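PDB 5ISU: Lmo0135 protein from Listeria monocytogenes EGD-e, which probably binds peptides outside the cell as CtaP, the substrate-binding protein of an ABC transporter. Local coordinates for residues 342-347 with 393-398; 386-391 with 421-426. One frame throughout, in Å; residues are numbered along the deposited sequence.

Followed from the N terminus, the chain first lays down strand 341-347, runs through helix 351-365, strand 370-376 and helix 378-385, and then enters the loop 386-391. It next forms strand 395-400, which returns beside strand 341-347 and closes the loop of contact 1. Contact 2 closes later, when 421-426 comes back to 386-391 on the way to helix 427-438. The segments alternate along the chain, so the two loops cross. Contact 1 joins neighbouring parallel strands of the mixed sheet; contact 2 joins the loops before and after strand 395-400. They meet where Tyr393 OH probably hydrogen-bonds to Tyr421 O at 2.7 Å.

Contact 1. Residues 342-347 with 393-398; sequences LTVYYL and YSIALN
Ser394 begins the pairing by offering its OG to Thr343 N, at 2.8 Å and almost straight (177°). Its OG lies anti to the carbonyl carbon (chi1 -46°) and is also hydrogen-bonded to Gln267 OE1. Thr343 OG1 in turn accepts from Ser394 N at 3.1 Å and is also bonded to Asp392 O. Parallel strand pairing follows: Ile395 N gives to Thr343 O, Tyr345 N gives to Ile395 O at 2.7 Å, and Leu397 N gives a longer bond to Tyr345 O.

The tight part of the contact is this hydrogen-bonded end together with the partly exposed Tyr345 beside it. The side chains of Tyr345 and Tyr393 cross obliquely, Tyr345 CD1 coming 3.4 Å from Tyr393 CB, while Thr343 OG1 lies at the edge of the Tyr345 ring, in its plane. On the face of Val344 and Ile395 the packing is mainly apolar and looser, though buried: Val344 CG2 stands 4.2 Å from Ile395 CG2, and helix 351-365 covers Ile395 and Leu397. Tyr346 CB comes 3.8 Å from Leu397 CD1. Contact thins toward the C-terminal ends, where Leu347 and Asn398 do not meet across the strands.

Serine and threonine hydroxyls thus take up backbone N-H groups where regular pairing starts, which implies that polar side chains extend the main-chain hydrogen bonding at this end of the pairing.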
loop_
_atom_site.group_PDB
_atom_site.type_symbol
_atom_site.label_atom_id
_atom_site.label_comp_id
_atom_site.label_asym_id
_atom_site.label_seq_id
_atom_site.Cartn_x
_atom_site.Cartn_y
_atom_site.Cartn_z
ATOM N N LEU A 342 24.487 19.785 1.921
ATOM C CA LEU A 342 23.450 18.916 1.360
ATOM C C LEU A 342 22.094 19.266 1.923
ATOM O O LEU A 342 21.992 19.786 3.032
ATOM C CB LEU A 342 23.754 17.446 1.640
ATOM C CG LEU A 342 25.024 16.874 1.011
ATOM C CD1 LEU A 342 25.167 15.406 1.393
ATOM C CD2 LEU A 342 25.013 17.041 -0.509
ATOM N N THR A 343 21.054 18.964 1.150
ATOM C CA THR A 343 19.685 19.257 1.532
ATOM C C THR A 343 18.842 17.993 1.723
ATOM O O THR A 343 18.935 17.040 0.934
ATOM C CB THR A 343 19.000 20.153 0.474
ATOM O OG1 THR A 343 19.097 19.545 -0.826
ATOM C CG2 THR A 343 19.658 21.531 0.424
ATOM N N VAL A 344 18.043 17.980 2.791
ATOM C CA VAL A 344 17.103 16.884 3.036
ATOM C C VAL A 344 15.703 17.475 2.924
ATOM O O VAL A 344 15.343 18.392 3.660
ATOM C CB VAL A 344 17.318 16.162 4.377
ATOM C CG1 VAL A 344 17.352 17.134 5.558
ATOM C CG2 VAL A 344 16.248 15.086 4.575
ATOM N N TYR A 345 14.941 16.992 1.951
ATOM C CA TYR A 345 13.579 17.474 1.718
ATOM C C TYR A 345 12.597 16.462 2.275
ATOM O O TYR A 345 12.718 15.280 2.021
ATOM C CB TYR A 345 13.322 17.715 0.215
ATOM C CG TYR A 345 13.769 19.071 -0.322
ATOM C CD1 TYR A 345 15.121 19.377 -0.500
ATOM C CD2 TYR A 345 12.825 20.032 -0.702
ATOM C CE1 TYR A 345 15.521 20.616 -1.002
ATOM C CE2 TYR A 345 13.214 21.272 -1.202
ATOM C CZ TYR A 345 14.557 21.562 -1.351
ATOM O OH TYR A 345 14.927 22.792 -1.866
ATOM N N TYR A 346 11.612 16.949 3.017
ATOM C CA TYR A 346 10.613 16.093 3.632
ATOM C C TYR A 346 9.311 16.875 3.843
ATOM O O TYR A 346 9.238 18.073 3.537
ATOM C CB TYR A 346 11.172 15.529 4.949
ATOM C CG TYR A 346 11.557 16.574 5.968
ATOM C CD1 TYR A 346 12.794 17.220 5.907
ATOM C CD2 TYR A 346 10.700 16.899 7.013
ATOM C CE1 TYR A 346 13.148 18.183 6.837
ATOM C CE2 TYR A 346 11.038 17.859 7.951
ATOM C CZ TYR A 346 12.260 18.500 7.864
ATOM O OH TYR A 346 12.585 19.448 8.794
ATOM N N LEU A 347 8.282 16.187 4.331
ATOM C CA LEU A 347 6.974 16.802 4.589
ATOM C C LEU A 347 7.018 17.724 5.822
ATOM O O LEU A 347 7.526 17.335 6.870
ATOM C CB LEU A 347 5.926 15.701 4.792
ATOM C CG LEU A 347 5.656 14.799 3.582
ATOM C CD1 LEU A 347 4.937 13.516 3.981
ATOM C CD2 LEU A 347 4.869 15.545 2.512
ATOM N N TYR A 393 16.960 18.606 -4.310
ATOM C CA TYR A 393 17.092 17.779 -3.112
ATOM C C TYR A 393 18.267 16.818 -3.203
ATOM O O TYR A 393 18.491 16.192 -4.227
ATOM C CB TYR A 393 15.785 16.998 -2.831
ATOM C CG TYR A 393 15.383 15.923 -3.861
ATOM C CD1 TYR A 393 14.667 16.262 -5.013
ATOM C CD2 TYR A 393 15.669 14.573 -3.646
ATOM C CE1 TYR A 393 14.282 15.302 -5.939
ATOM C CE2 TYR A 393 15.276 13.603 -4.562
ATOM C CZ TYR A 393 14.589 13.979 -5.714
ATOM O OH TYR A 393 14.194 13.040 -6.643
ATOM N N SER A 394 19.028 16.725 -2.123
ATOM C CA SER A 394 20.123 15.771 -2.057
ATOM C C SER A 394 19.497 14.477 -1.556
ATOM O O SER A 394 19.780 13.387 -2.050
ATOM C CB SER A 394 21.204 16.240 -1.083
ATOM O OG SER A 394 21.518 17.605 -1.291
ATOM N N ILE A 395 18.623 14.622 -0.569
ATOM C CA ILE A 395 17.946 13.491 0.053
ATOM C C ILE A 395 16.472 13.818 0.223
ATOM O O ILE A 395 16.112 14.971 0.509
ATOM C CB ILE A 395 18.544 13.202 1.451
ATOM C CG1 ILE A 395 20.044 12.906 1.337
ATOM C CG2 ILE A 395 17.809 12.045 2.133
ATOM C CD1 ILE A 395 20.748 12.775 2.670
ATOM N N ALA A 396 15.630 12.807 0.023
ATOM C CA ALA A 396 14.196 12.925 0.214
ATOM C C ALA A 396 13.690 11.731 1.045
ATOM O O ALA A 396 14.040 10.579 0.784
ATOM C CB ALA A 396 13.488 12.986 -1.117
ATOM N N LEU A 397 12.898 12.022 2.063
ATOM C CA LEU A 397 12.315 10.985 2.898
ATOM C C LEU A 397 11.022 10.560 2.250
ATOM O O LEU A 397 10.223 11.401 1.847
ATOM C CB LEU A 397 12.057 11.498 4.308
ATOM C CG LEU A 397 13.316 12.011 4.988
ATOM C CD1 LEU A 397 12.988 12.566 6.360
ATOM C CD2 LEU A 397 14.368 10.907 5.076
ATOM N N ASN A 398 10.807 9.254 2.149
ATOM C CA ASN A 398 9.595 8.768 1.516
ATOM C C ASN A 398 9.180 7.428 2.103
ATOM O O ASN A 398 9.818 6.897 3.032
ATOM C CB ASN A 398 9.854 8.638 0.012
ATOM C CG ASN A 398 8.653 9.025 -0.833
ATOM O OD1 ASN A 398 7.486 8.942 -0.409
ATOM N ND2 ASN A 398 8.938 9.481 -2.038
#

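Contact 2. Residues 386-391 with 421-426; sequences LDRKNA and YSNYHN
Arg388, Tyr421 and Asn423 bury most of the surface in this contact. The Arg388 chain bends at chi2 (-73°) and chi3 (55°), and its NE gives a hydrogen bond to Asn423 OD1 at 2.9 Å, nearly straight at 169°. The oxygen sits practically in the guanidinium plane, although NE is tilted out of the plane of the Asn423 carbonyl.

Tyr421 comes over one face of the guanidinium with its backbone: its N stands above the centre, and its CA is 3.7 Å from Arg388 NH1. The tyrosine ring is turned perpendicular to the guanidinium, with CD1 4.1 Å from Arg388 NH1. At the exposed margin, Leu386 CD1 reaches Tyr421 OH at 4.2 Å, a loose contact.

Further bonds fix the two polar groups. Arg388 NH2 gives hydrogen bonds to Pro418 O and Thr385 O, the latter at the end of helix 378-385, while Asn423 ND2 binds Asn264 OD1. The amide of Asn423 therefore bridges the arginine and the loop after strand 248-263.

Arg388 itself belongs to a type I beta turn from Asp387 to Asn390, closed by Asn390 N to Asp387 O at 3.0 Å. Through Arg388 this type I turn is joined to the loop 421-426, in a protein assigned by sequence to the type 2 periplasmic-binding-protein superfamily.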
loop_
_atom_site.group_PDB
_atom_site.type_symbol
_atom_site.label_atom_id
_atom_site.label_comp_id
_atom_site.label_asym_id
_atom_site.label_seq_id
_atom_site.Cartn_x
_atom_site.Cartn_y
_atom_site.Cartn_z
ATOM N N LEU A 386 8.429 14.459 -7.903
ATOM C CA LEU A 386 7.789 13.736 -9.001
ATOM C C LEU A 386 8.438 14.151 -10.334
ATOM O O LEU A 386 8.167 13.553 -11.377
ATOM C CB LEU A 386 6.278 13.992 -9.002
ATOM C CG LEU A 386 5.400 12.841 -9.488
ATOM C CD1 LEU A 386 5.503 11.657 -8.515
ATOM C CD2 LEU A 386 3.953 13.299 -9.616
ATOM N N ASP A 387 9.319 15.155 -10.276
ATOM C CA ASP A 387 10.036 15.666 -11.452
ATOM C C ASP A 387 11.416 14.990 -11.569
ATOM O O ASP A 387 12.356 15.351 -10.858
ATOM C CB ASP A 387 10.182 17.196 -11.333
ATOM C CG ASP A 387 10.838 17.837 -12.548
ATOM O OD1 ASP A 387 10.982 17.170 -13.605
ATOM O OD2 ASP A 387 11.199 19.032 -12.440
ATOM N N ARG A 388 11.530 14.033 -12.490
ATOM C CA ARG A 388 12.775 13.269 -12.700
ATOM C C ARG A 388 14.024 14.072 -13.111
ATOM O O ARG A 388 15.129 13.529 -13.091
ATOM C CB ARG A 388 12.545 12.101 -13.693
ATOM C CG ARG A 388 11.590 11.007 -13.210
ATOM C CD ARG A 388 12.185 10.099 -12.130
ATOM N NE ARG A 388 12.689 10.850 -10.979
ATOM C CZ ARG A 388 11.942 11.325 -9.982
ATOM N NH1 ARG A 388 12.518 12.018 -9.008
ATOM N NH2 ARG A 388 10.626 11.131 -9.948
ATOM N N LYS A 389 13.866 15.344 -13.460
ATOM C CA LYS A 389 15.019 16.173 -13.830
ATOM C C LYS A 389 15.492 17.052 -12.673
ATOM O O LYS A 389 16.523 17.720 -12.787
ATOM C CB LYS A 389 14.649 17.067 -15.005
ATOM C CG LYS A 389 14.216 16.299 -16.250
ATOM C CD LYS A 389 13.434 17.179 -17.208
ATOM C CE LYS A 389 12.072 17.556 -16.632
ATOM N NZ LYS A 389 11.272 18.351 -17.599
ATOM N N ASN A 390 14.752 17.034 -11.562
ATOM C CA ASN A 390 15.050 17.892 -10.406
ATOM C C ASN A 390 16.285 17.453 -9.618
ATOM O O ASN A 390 16.453 16.271 -9.309
ATOM C CB ASN A 390 13.822 17.967 -9.490
ATOM C CG ASN A 390 13.962 19.017 -8.391
ATOM O OD1 ASN A 390 14.833 18.915 -7.515
ATOM N ND2 ASN A 390 13.071 20.008 -8.401
ATOM N N ALA A 391 17.132 18.435 -9.299
ATOM C CA ALA A 391 18.366 18.232 -8.527
ATOM C C ALA A 391 18.454 19.199 -7.332
ATOM O O ALA A 391 19.553 19.513 -6.860
ATOM C CB ALA A 391 19.582 18.397 -9.427
ATOM N N TYR A 421 12.964 7.975 -7.467
ATOM C CA TYR A 421 13.380 9.194 -6.724
ATOM C C TYR A 421 14.893 9.417 -6.635
ATOM O O TYR A 421 15.364 10.565 -6.594
ATOM C CB TYR A 421 12.743 9.217 -5.316
ATOM C CG TYR A 421 11.209 9.200 -5.357
ATOM C CD1 TYR A 421 10.504 10.228 -5.984
ATOM C CD2 TYR A 421 10.470 8.174 -4.761
ATOM C CE1 TYR A 421 9.119 10.233 -6.037
ATOM C CE2 TYR A 421 9.080 8.174 -4.807
ATOM C CZ TYR A 421 8.412 9.211 -5.446
ATOM O OH TYR A 421 7.043 9.241 -5.507
ATOM N N SER A 422 15.640 8.320 -6.637
ATOM C CA SER A 422 17.086 8.370 -6.563
ATOM C C SER A 422 17.732 8.694 -7.931
ATOM O O SER A 422 18.901 9.052 -7.980
ATOM C CB SER A 422 17.617 7.038 -6.029
ATOM O OG SER A 422 17.052 6.709 -4.759
ATOM N N ASN A 423 16.965 8.569 -9.020
ATOM C CA ASN A 423 17.448 8.817 -10.396
ATOM C C ASN A 423 18.647 7.907 -10.748
ATOM O O ASN A 423 19.567 8.306 -11.477
ATOM C CB ASN A 423 17.782 10.303 -10.614
ATOM C CG ASN A 423 16.584 11.207 -10.405
ATOM O OD1 ASN A 423 15.600 11.112 -11.120
ATOM N ND2 ASN A 423 16.679 12.118 -9.434
ATOM N N TYR A 424 18.581 6.675 -10.239
ATOM C CA TYR A 424 19.599 5.636 -10.434
ATOM C C TYR A 424 19.427 4.948 -11.790
ATOM O O TYR A 424 18.384 4.360 -12.069
ATOM C CB TYR A 424 19.464 4.632 -9.289
ATOM C CG TYR A 424 20.317 3.383 -9.333
ATOM C CD1 TYR A 424 21.692 3.439 -9.114
ATOM C CD2 TYR A 424 19.731 2.131 -9.489
ATOM C CE1 TYR A 424 22.458 2.286 -9.103
ATOM C CE2 TYR A 424 20.495 0.979 -9.482
ATOM C CZ TYR A 424 21.851 1.059 -9.285
ATOM O OH TYR A 424 22.605 -0.090 -9.279
ATOM N N HIS A 425 20.459 5.024 -12.627
ATOM C CA HIS A 425 20.409 4.448 -13.973
ATOM C C HIS A 425 21.395 3.294 -14.127
ATOM O O HIS A 425 22.613 3.500 -14.189
ATOM C CB HIS A 425 20.668 5.535 -15.019
ATOM C CG HIS A 425 19.844 6.766 -14.811
ATOM N ND1 HIS A 425 18.463 6.745 -14.809
ATOM C CD2 HIS A 425 20.200 8.054 -14.600
ATOM C CE1 HIS A 425 18.005 7.965 -14.593
ATOM N NE2 HIS A 425 19.039 8.779 -14.471
ATOM N N ASN A 426 20.849 2.082 -14.200
ATOM C CA ASN A 426 21.639 0.867 -14.336
ATOM C C ASN A 426 20.947 -0.130 -15.284
ATOM O O ASN A 426 20.057 -0.883 -14.859
ATOM C CB ASN A 426 21.831 0.259 -12.939
ATOM C CG ASN A 426 22.618 -1.041 -12.958
ATOM O OD1 ASN A 426 22.859 -1.645 -14.021
ATOM N ND2 ASN A 426 23.012 -1.493 -11.775
#